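Local coordinates for venom allergen-like (VAL) 4 protein (Schistosoma mansoni, PDB 4P27) that binds lipids and belongs to the SCP/TAPS (CAP) family, although it lacks the prototypical CAP motifs, at residues Q114-T119 against D147-A152; C25-Q30 against D90-Y95; K50-R55 against L135-Y140. One frame throughout, in Å; residues are numbered along the deposited sequence.

Interaction 1. Residues Q114-T119 against D147-A152. With NAG (2-acetamido-2-deoxy-beta-D-glucopyranose), chain B.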
# COMPACT_ATOMS: atom_id res chain seq x y z
N GLN A 114 -0.01 5.17 -1.79
CA GLN A 114 1.07 4.43 -1.22
C GLN A 114 1.32 3.13 -2.02
O GLN A 114 2.48 2.74 -2.19
CB GLN A 114 0.76 4.06 0.25
CG GLN A 114 1.87 3.23 0.87
CD GLN A 114 3.22 4.03 0.96
OE1 GLN A 114 3.41 4.77 1.92
NE2 GLN A 114 4.14 3.82 0.03
N MET A 115 0.23 2.46 -2.48
CA MET A 115 0.44 1.20 -3.25
C MET A 115 1.15 1.45 -4.57
O MET A 115 1.88 0.62 -5.00
CB MET A 115 -0.90 0.49 -3.57
CG MET A 115 -1.56 -0.13 -2.29
SD MET A 115 -3.14 -0.93 -2.76
CE MET A 115 -2.53 -2.32 -3.58
N VAL A 116 0.95 2.61 -5.21
CA VAL A 116 1.61 2.87 -6.49
C VAL A 116 2.80 3.85 -6.38
O VAL A 116 3.26 4.37 -7.36
CB VAL A 116 0.64 3.36 -7.59
CG1 VAL A 116 -0.37 2.24 -7.99
CG2 VAL A 116 -0.07 4.68 -7.23
N TRP A 117 3.35 3.95 -5.17
CA TRP A 117 4.38 4.94 -4.88
C TRP A 117 5.64 4.49 -5.52
O TRP A 117 6.15 3.36 -5.27
CB TRP A 117 4.55 5.17 -3.35
CG TRP A 117 5.34 6.43 -3.16
CD1 TRP A 117 6.70 6.54 -2.91
CD2 TRP A 117 4.81 7.76 -3.22
NE1 TRP A 117 7.06 7.92 -2.84
CE2 TRP A 117 5.91 8.67 -3.03
CE3 TRP A 117 3.51 8.28 -3.45
CZ2 TRP A 117 5.74 10.08 -3.05
CZ3 TRP A 117 3.35 9.70 -3.42
CH2 TRP A 117 4.48 10.54 -3.23
N ASN A 118 6.15 5.32 -6.41
CA ASN A 118 7.28 4.84 -7.26
C ASN A 118 8.61 4.57 -6.53
O ASN A 118 9.34 3.65 -6.92
CB ASN A 118 7.50 5.78 -8.45
CG ASN A 118 8.12 7.11 -8.02
OD1 ASN A 118 7.96 7.58 -6.86
ND2 ASN A 118 8.79 7.75 -8.97
N THR A 119 8.95 5.32 -5.47
CA THR A 119 10.27 5.05 -4.79
C THR A 119 10.19 3.96 -3.72
O THR A 119 11.20 3.51 -3.20
CB THR A 119 10.82 6.27 -4.04
OG1 THR A 119 9.79 6.86 -3.26
CG2 THR A 119 11.31 7.42 -5.07
N ASP A 147 3.13 14.48 -2.51
CA ASP A 147 3.26 14.51 -4.02
C ASP A 147 2.51 13.45 -4.78
O ASP A 147 1.79 12.58 -4.16
CB ASP A 147 4.71 14.35 -4.41
CG ASP A 147 5.57 15.47 -3.79
OD1 ASP A 147 4.97 16.51 -3.54
OD2 ASP A 147 6.76 15.32 -3.47
N ARG A 148 2.71 13.52 -6.11
CA ARG A 148 2.15 12.53 -7.03
C ARG A 148 2.97 11.24 -6.85
O ARG A 148 4.19 11.26 -6.54
CB ARG A 148 2.19 13.07 -8.49
CG ARG A 148 1.19 14.22 -8.72
CD ARG A 148 1.54 14.91 -10.06
NE ARG A 148 0.58 16.00 -10.33
CZ ARG A 148 0.82 17.23 -9.85
NH1 ARG A 148 1.94 17.48 -9.19
NH2 ARG A 148 -0.01 18.18 -10.03
N PRO A 149 2.33 10.09 -7.06
CA PRO A 149 3.05 8.82 -6.77
C PRO A 149 4.18 8.41 -7.69
O PRO A 149 5.03 7.59 -7.30
CB PRO A 149 1.94 7.77 -6.79
CG PRO A 149 0.84 8.39 -7.66
CD PRO A 149 0.90 9.87 -7.39
N TYR A 150 4.18 8.94 -8.92
CA TYR A 150 5.09 8.52 -9.98
C TYR A 150 5.15 9.54 -11.18
O TYR A 150 4.32 10.44 -11.30
CB TYR A 150 4.73 7.11 -10.51
CG TYR A 150 3.27 6.97 -11.01
CD1 TYR A 150 2.89 7.45 -12.27
CD2 TYR A 150 2.31 6.34 -10.21
CE1 TYR A 150 1.54 7.34 -12.70
CE2 TYR A 150 0.99 6.19 -10.64
CZ TYR A 150 0.61 6.69 -11.90
OH TYR A 150 -0.73 6.61 -12.26
N GLU A 151 6.05 9.31 -12.11
CA GLU A 151 6.06 10.13 -13.34
C GLU A 151 5.18 9.45 -14.38
O GLU A 151 5.34 8.24 -14.59
CB GLU A 151 7.40 10.05 -13.95
CG GLU A 151 8.49 10.89 -13.34
CD GLU A 151 9.73 10.73 -14.23
OE1 GLU A 151 9.59 10.35 -15.42
OE2 GLU A 151 10.85 10.96 -13.74
N ALA A 152 4.32 10.21 -15.04
CA ALA A 152 3.48 9.65 -16.11
C ALA A 152 4.30 9.32 -17.40
O ALA A 152 5.40 9.83 -17.59
CB ALA A 152 2.38 10.66 -16.45
C1 NAG B . 9.57 8.87 -8.90
C2 NAG B . 10.89 8.89 -9.68
C3 NAG B . 11.54 10.24 -9.70
C4 NAG B . 10.52 11.25 -10.14
C5 NAG B . 9.38 11.25 -9.15
C6 NAG B . 8.45 12.38 -9.50
C7 NAG B . 11.83 6.73 -9.48
C8 NAG B . 12.80 5.85 -8.78
N2 NAG B . 11.87 7.99 -9.16
O3 NAG B . 12.66 10.21 -10.58
O4 NAG B . 11.12 12.51 -10.18
O5 NAG B . 8.75 9.99 -9.18
O6 NAG B . 7.30 12.37 -8.69
O7 NAG B . 11.07 6.27 -10.27
O HOH W 1 8.08 7.04 -11.72
O HOH W 2 6.62 10.29 -6.47
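The indole of Trp117 carries Pro149 O, Asn118 OD1 and a water on one face, all offset toward the rim, while Asp147 O sits at the ring edge in plane, 3.4 Å from CZ3. Tyr150 is met at its edge: Val116 O lies near the ring plane, 3.6 Å from CD2, and Val116 CG2 also reaches that rim. The Trp117 side chain starts away from 147-152, with CG anti to the backbone N (chi1 -165°). It crosses Pro149 at about a right angle, CE3 standing 3.4 Å from Pro149 CA. Val116 and Pro149 lie side by side, with CG2 3.7 Å from Pro149 CB.

These contacts join the turn that follows helix 110-115 to the loop after strand 133-141, so the segment leaving the chain's last helix packs against the C-terminal loop of this CAP-family fold. A single direct hydrogen bond links the two, from Asn118 N to Pro149 O (2.7 Å, N-H...O angle 156°).

Asn118 heads an Asn-Thr-Thr glycosylation sequon with Thr119 and Thr120, and its ND2 is bonded to NAG C1 at 1.4 Å. CG sits between the backbone N and the carbonyl carbon (chi1 72°), on a CB that points toward 147-152; OD1 is 3.0 Å from Pro149 O, a pair of acceptors without a bond. ND2 donates to a second water at 2.9 Å, which also accepts from Glu151 N. Asn35 ND2 is hydrogen-bonded to the sugar, and Tyr150 OH is hydrogen-bonded to Pro31 O.

Interaction 2. Residues C25-Q30 against D90-Y95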
# COMPACT_ATOMS: atom_id res chain seq x y z
N CYS A 25 -1.52 0.92 -18.15
CA CYS A 25 -2.81 1.53 -18.48
C CYS A 25 -3.99 0.74 -17.98
O CYS A 25 -5.08 0.86 -18.52
CB CYS A 25 -2.99 1.76 -19.99
SG CYS A 25 -1.87 2.97 -20.68
N ARG A 26 -3.78 -0.06 -16.95
CA ARG A 26 -4.80 -0.99 -16.57
C ARG A 26 -5.43 -0.50 -15.29
O ARG A 26 -6.30 -1.18 -14.77
CB ARG A 26 -4.24 -2.43 -16.42
CG ARG A 26 -3.96 -3.18 -17.75
CD ARG A 26 -3.51 -4.66 -17.48
NE ARG A 26 -2.17 -4.99 -18.04
CZ ARG A 26 -1.10 -5.41 -17.34
NH1 ARG A 26 -1.14 -5.55 -16.02
NH2 ARG A 26 0.05 -5.67 -17.97
N ILE A 27 -5.06 0.67 -14.79
CA ILE A 27 -5.93 1.30 -13.73
C ILE A 27 -6.79 2.35 -14.37
O ILE A 27 -6.22 3.33 -14.87
CB ILE A 27 -5.09 2.05 -12.65
CG1 ILE A 27 -3.89 1.18 -12.22
CG2 ILE A 27 -5.97 2.57 -11.51
CD1 ILE A 27 -4.24 0.03 -11.33
N PRO A 28 -8.13 2.17 -14.36
CA PRO A 28 -9.02 3.06 -15.13
C PRO A 28 -8.84 4.53 -14.74
O PRO A 28 -8.83 4.89 -13.55
CB PRO A 28 -10.44 2.58 -14.70
CG PRO A 28 -10.24 1.07 -14.55
CD PRO A 28 -8.86 0.99 -13.83
N GLY A 29 -8.72 5.37 -15.76
CA GLY A 29 -8.76 6.84 -15.60
C GLY A 29 -7.45 7.33 -14.98
O GLY A 29 -7.35 8.45 -14.57
N GLN A 30 -6.42 6.49 -14.87
CA GLN A 30 -5.19 7.00 -14.21
C GLN A 30 -4.11 6.99 -15.26
O GLN A 30 -4.00 5.99 -15.91
CB GLN A 30 -4.76 6.07 -13.02
CG GLN A 30 -5.63 6.15 -11.75
CD GLN A 30 -5.77 7.57 -11.22
OE1 GLN A 30 -4.87 8.39 -11.36
NE2 GLN A 30 -6.89 7.85 -10.57
N ASP A 90 -10.51 -2.59 -1.49
CA ASP A 90 -10.83 -1.31 -0.93
C ASP A 90 -9.67 -0.26 -1.06
O ASP A 90 -9.88 0.92 -1.44
CB ASP A 90 -11.20 -1.49 0.52
CG ASP A 90 -11.55 -0.19 1.18
OD1 ASP A 90 -12.45 0.47 0.69
OD2 ASP A 90 -10.94 0.19 2.20
N TRP A 91 -8.46 -0.67 -0.70
CA TRP A 91 -7.33 0.25 -0.85
C TRP A 91 -7.18 0.66 -2.32
O TRP A 91 -7.02 1.84 -2.66
CB TRP A 91 -6.02 -0.44 -0.39
CG TRP A 91 -5.91 -0.65 1.06
CD1 TRP A 91 -6.75 -0.23 2.03
CD2 TRP A 91 -4.86 -1.39 1.70
NE1 TRP A 91 -6.29 -0.68 3.30
CE2 TRP A 91 -5.11 -1.38 3.08
CE3 TRP A 91 -3.68 -2.04 1.22
CZ2 TRP A 91 -4.27 -2.03 3.99
CZ3 TRP A 91 -2.89 -2.67 2.12
CH2 TRP A 91 -3.18 -2.68 3.48
N LEU A 92 -7.16 -0.33 -3.22
CA LEU A 92 -6.97 -0.04 -4.65
C LEU A 92 -7.99 0.98 -5.23
O LEU A 92 -7.64 1.92 -5.95
CB LEU A 92 -7.00 -1.39 -5.45
CG LEU A 92 -7.16 -1.23 -6.99
CD1 LEU A 92 -5.94 -0.54 -7.59
CD2 LEU A 92 -7.35 -2.60 -7.67
N GLU A 93 -9.27 0.79 -4.92
CA GLU A 93 -10.32 1.49 -5.65
C GLU A 93 -10.43 2.91 -5.18
O GLU A 93 -11.20 3.66 -5.73
CB GLU A 93 -11.67 0.84 -5.42
CG GLU A 93 -11.56 -0.64 -5.52
CD GLU A 93 -12.42 -1.19 -6.58
OE1 GLU A 93 -12.05 -1.05 -7.74
OE2 GLU A 93 -13.46 -1.73 -6.21
N GLU A 94 -9.64 3.27 -4.18
CA GLU A 94 -9.45 4.66 -3.94
C GLU A 94 -8.89 5.39 -5.12
O GLU A 94 -8.89 6.62 -5.09
CB GLU A 94 -8.47 4.87 -2.78
CG GLU A 94 -8.99 4.36 -1.47
CD GLU A 94 -8.02 4.70 -0.37
OE1 GLU A 94 -6.92 5.28 -0.62
OE2 GLU A 94 -8.35 4.37 0.75
N TYR A 95 -8.42 4.68 -6.16
CA TYR A 95 -8.04 5.38 -7.38
C TYR A 95 -9.20 6.19 -8.01
O TYR A 95 -8.95 7.13 -8.75
CB TYR A 95 -7.45 4.40 -8.43
CG TYR A 95 -8.46 3.54 -9.17
CD1 TYR A 95 -9.30 4.08 -10.15
CD2 TYR A 95 -8.53 2.16 -8.92
CE1 TYR A 95 -10.18 3.27 -10.86
CE2 TYR A 95 -9.43 1.36 -9.58
CZ TYR A 95 -10.24 1.91 -10.56
OH TYR A 95 -11.11 1.07 -11.24
O HOH W 3 -9.34 7.17 -11.97
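Tyr95 meets 25-30 along its whole side chain. At the root, CB lies 3.9 Å from Ile27 CG2, with Gln30 NE2 close by. Chi1 of 76° sets CG between the backbone N and the carbonyl carbon, and there CG is 3.6 Å from the same Ile27 methyl. That methyl covers one face in a CH-pi contact, CG2 standing 3.8 Å from the ring centroid and 20° off the normal. On the CD1 side the ring passes Pro28 O, which is 3.4 Å from CE1 and lies oblique to the ring. At the tip, CZ touches Pro28 CD, and OH is 3.4 Å from Pro28 CG and equally near CD.

The surface offered to Tyr95 is shaped by a type II beta turn from Ile27 to Gln30, closed by the backbone bond from Gln30 N to Ile27 O; Gly29 takes the position of positive phi. The turn belongs to the loop between helix 6-22 and strand 40-41, and the ring comes from the 3-10 segment following helix 84-93. Tyr112 of helix 110-115 also packs on both Tyr95 and Gln30.

Polar contacts cluster at the Tyr95 carbonyl. Gln30 NE2 reaches Tyr95 O at 2.8 Å, but the N-H...O angle of 121° makes the bond weak; the same NE2 is hydrogen-bonded to Tyr98 O. A water at the edge of the ring donates to Pro28 O at 2.8 Å and to Tyr95 O, bridging the turn and the 3-10 segment. Three residues before Tyr95, Leu92 CD1 lies 4.1 Å from Ile27 CD1.

Interaction 3. Residues K50-R55 against L135-Y140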
# COMPACT_ATOMS: atom_id res chain seq x y z
N LYS A 50 2.97 -6.99 12.06
CA LYS A 50 2.26 -8.06 12.81
C LYS A 50 2.12 -7.77 14.31
O LYS A 50 1.05 -7.94 14.87
CB LYS A 50 3.03 -9.39 12.63
CG LYS A 50 2.18 -10.58 12.99
CD LYS A 50 1.95 -11.45 11.76
CE LYS A 50 3.10 -12.44 11.47
NZ LYS A 50 2.95 -13.70 12.25
N GLN A 51 3.20 -7.31 14.98
CA GLN A 51 3.08 -6.86 16.36
C GLN A 51 1.99 -5.79 16.49
O GLN A 51 1.24 -5.82 17.45
CB GLN A 51 4.43 -6.29 16.89
CG GLN A 51 5.53 -7.38 16.98
CD GLN A 51 6.92 -6.77 17.12
OE1 GLN A 51 7.76 -6.84 16.21
NE2 GLN A 51 7.15 -6.14 18.26
N GLN A 52 1.94 -4.84 15.54
CA GLN A 52 0.92 -3.80 15.56
C GLN A 52 -0.44 -4.49 15.35
O GLN A 52 -1.38 -4.24 16.09
CB GLN A 52 1.08 -2.84 14.41
CG GLN A 52 0.04 -1.72 14.40
CD GLN A 52 0.46 -0.56 13.49
OE1 GLN A 52 1.65 -0.38 13.24
NE2 GLN A 52 -0.50 0.25 13.05
N ALA A 53 -0.58 -5.34 14.34
CA ALA A 53 -1.91 -5.83 14.07
C ALA A 53 -2.45 -6.72 15.25
O ALA A 53 -3.67 -6.78 15.47
CB ALA A 53 -1.94 -6.67 12.81
N LYS A 54 -1.53 -7.38 15.99
CA LYS A 54 -1.96 -8.24 17.13
C LYS A 54 -2.62 -7.44 18.26
O LYS A 54 -3.36 -8.03 19.02
CB LYS A 54 -0.79 -9.03 17.79
CG LYS A 54 -0.25 -10.21 17.01
CD LYS A 54 0.92 -10.83 17.78
CE LYS A 54 1.74 -11.73 16.88
NZ LYS A 54 2.39 -12.83 17.65
N ARG A 55 -2.36 -6.12 18.39
CA ARG A 55 -3.11 -5.30 19.32
C ARG A 55 -4.55 -5.15 19.00
O ARG A 55 -5.37 -4.74 19.87
CB ARG A 55 -2.46 -3.91 19.54
CG ARG A 55 -1.00 -4.04 19.79
CD ARG A 55 -0.38 -2.68 20.18
NE ARG A 55 1.03 -2.88 19.96
CZ ARG A 55 1.78 -2.19 19.10
NH1 ARG A 55 1.27 -1.17 18.38
NH2 ARG A 55 3.05 -2.53 18.97
N LEU A 135 -7.64 -6.97 11.47
CA LEU A 135 -6.80 -5.79 11.37
C LEU A 135 -5.59 -6.16 10.46
O LEU A 135 -4.82 -7.03 10.79
CB LEU A 135 -6.32 -5.40 12.76
CG LEU A 135 -5.47 -4.09 12.74
CD1 LEU A 135 -6.16 -2.93 12.00
CD2 LEU A 135 -5.33 -3.66 14.16
N ILE A 136 -5.54 -5.57 9.26
CA ILE A 136 -4.39 -5.70 8.35
C ILE A 136 -3.51 -4.41 8.34
O ILE A 136 -4.07 -3.29 8.23
CB ILE A 136 -4.92 -5.92 6.96
CG1 ILE A 136 -5.87 -7.14 6.99
CG2 ILE A 136 -3.76 -6.07 5.96
CD1 ILE A 136 -6.86 -7.10 5.85
N VAL A 137 -2.19 -4.58 8.56
CA VAL A 137 -1.20 -3.50 8.61
C VAL A 137 -0.22 -3.84 7.50
O VAL A 137 0.31 -4.94 7.52
CB VAL A 137 -0.45 -3.49 9.94
CG1 VAL A 137 0.61 -2.36 10.02
CG2 VAL A 137 -1.48 -3.36 11.09
N CYS A 138 -0.04 -2.94 6.50
CA CYS A 138 1.12 -3.00 5.56
C CYS A 138 2.01 -1.85 5.84
O CYS A 138 1.50 -0.71 5.98
CB CYS A 138 0.71 -2.93 4.09
SG CYS A 138 0.03 -4.49 3.48
N ASN A 139 3.30 -2.17 5.99
CA ASN A 139 4.38 -1.18 6.11
C ASN A 139 5.15 -1.14 4.83
O ASN A 139 5.33 -2.18 4.16
CB ASN A 139 5.34 -1.44 7.27
CG ASN A 139 4.67 -1.26 8.59
OD1 ASN A 139 3.86 -0.36 8.73
ND2 ASN A 139 4.98 -2.14 9.60
N TYR A 140 5.56 0.08 4.47
CA TYR A 140 6.23 0.34 3.20
C TYR A 140 7.50 1.23 3.52
O TYR A 140 7.44 2.11 4.35
CB TYR A 140 5.34 1.15 2.29
CG TYR A 140 3.99 0.51 2.02
CD1 TYR A 140 2.90 0.71 2.91
CD2 TYR A 140 3.80 -0.32 0.86
CE1 TYR A 140 1.64 0.13 2.66
CE2 TYR A 140 2.51 -0.90 0.60
CZ TYR A 140 1.48 -0.70 1.53
OH TYR A 140 0.24 -1.24 1.31
O HOH W 4 4.28 -1.21 12.43
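Ala53 and Val137 form the middle of this contact: Ala53 CB lies 3.8 Å from Val137 CG2. The valine rotamer presents both methyls to the helix. CG1 is anti to the backbone N (chi1 180°), which carries it to Gln52, whereas CG2 lies beside that N and meets CB and CA of Ala53. Gln52 also has CG anti to its backbone N (chi1 -179°), and its chain is extended beyond CG. It crosses Val137 at about a right angle, and the amide carbon CD sits 3.9 Å from Val137 CG1: aliphatic and amide atoms of the glutamine lie across the methyls rather than meeting them with the amide tip alone.

Leu135, two residues earlier on the strand, also reaches Ala53. Its CD2 is 3.8 Å from Ala53 O, so this branch packs on the helix backbone, while Leu135 O comes 3.5 Å from Ala53 CB. The two CA atoms of Ala53 and Leu135 are 5.6 Å apart.

Helix 50-54 and strand 135-140 run nearly antiparallel, 156° between directions, with their axes 7.7 Å apart at closest. Within the alpha-beta-alpha sandwich of the CAP fold, strand 133-141 alternates its side chains: Leu135, Val137 and Asn139 point to helix 43-54, whereas Ile136 and Cys138 are covered from helix 84-93.

Next to this apolar patch is a polar chain. A water donates to Gln52 OE1 at 2.9 Å and accepts from Asn139 ND2, joining two amides with no direct contact. Gln76 of strand 75-81 is hydrogen-bonded to both, OE1 to Gln52 NE2 and NE2 to Asn139 OD1, and Asn139 ND2 also donates to Leu45 O.

From the N terminus, interaction 2 opens at 25-30, and the span this begins closes at 90-95. Before then the chain has opened interaction 3 at 50-55, which closes only at 135-140, so the two cross. Interaction 1 opens at 114-119, within the span of interaction 3, and closes at 147-152, crossing it as well; interactions 2 and 1 follow in series. Interaction 2 joins the loop after helix 6-22 to the end region of helix 84-93, interaction 1 the exit of helix 110-115 to the C-terminal loop, and interaction 3, across the chain's centre from both, helix 43-54 to the sheet. Trp91 packs on Met115, Cys138 and Tyr140, and Tyr140 also meets Gln114.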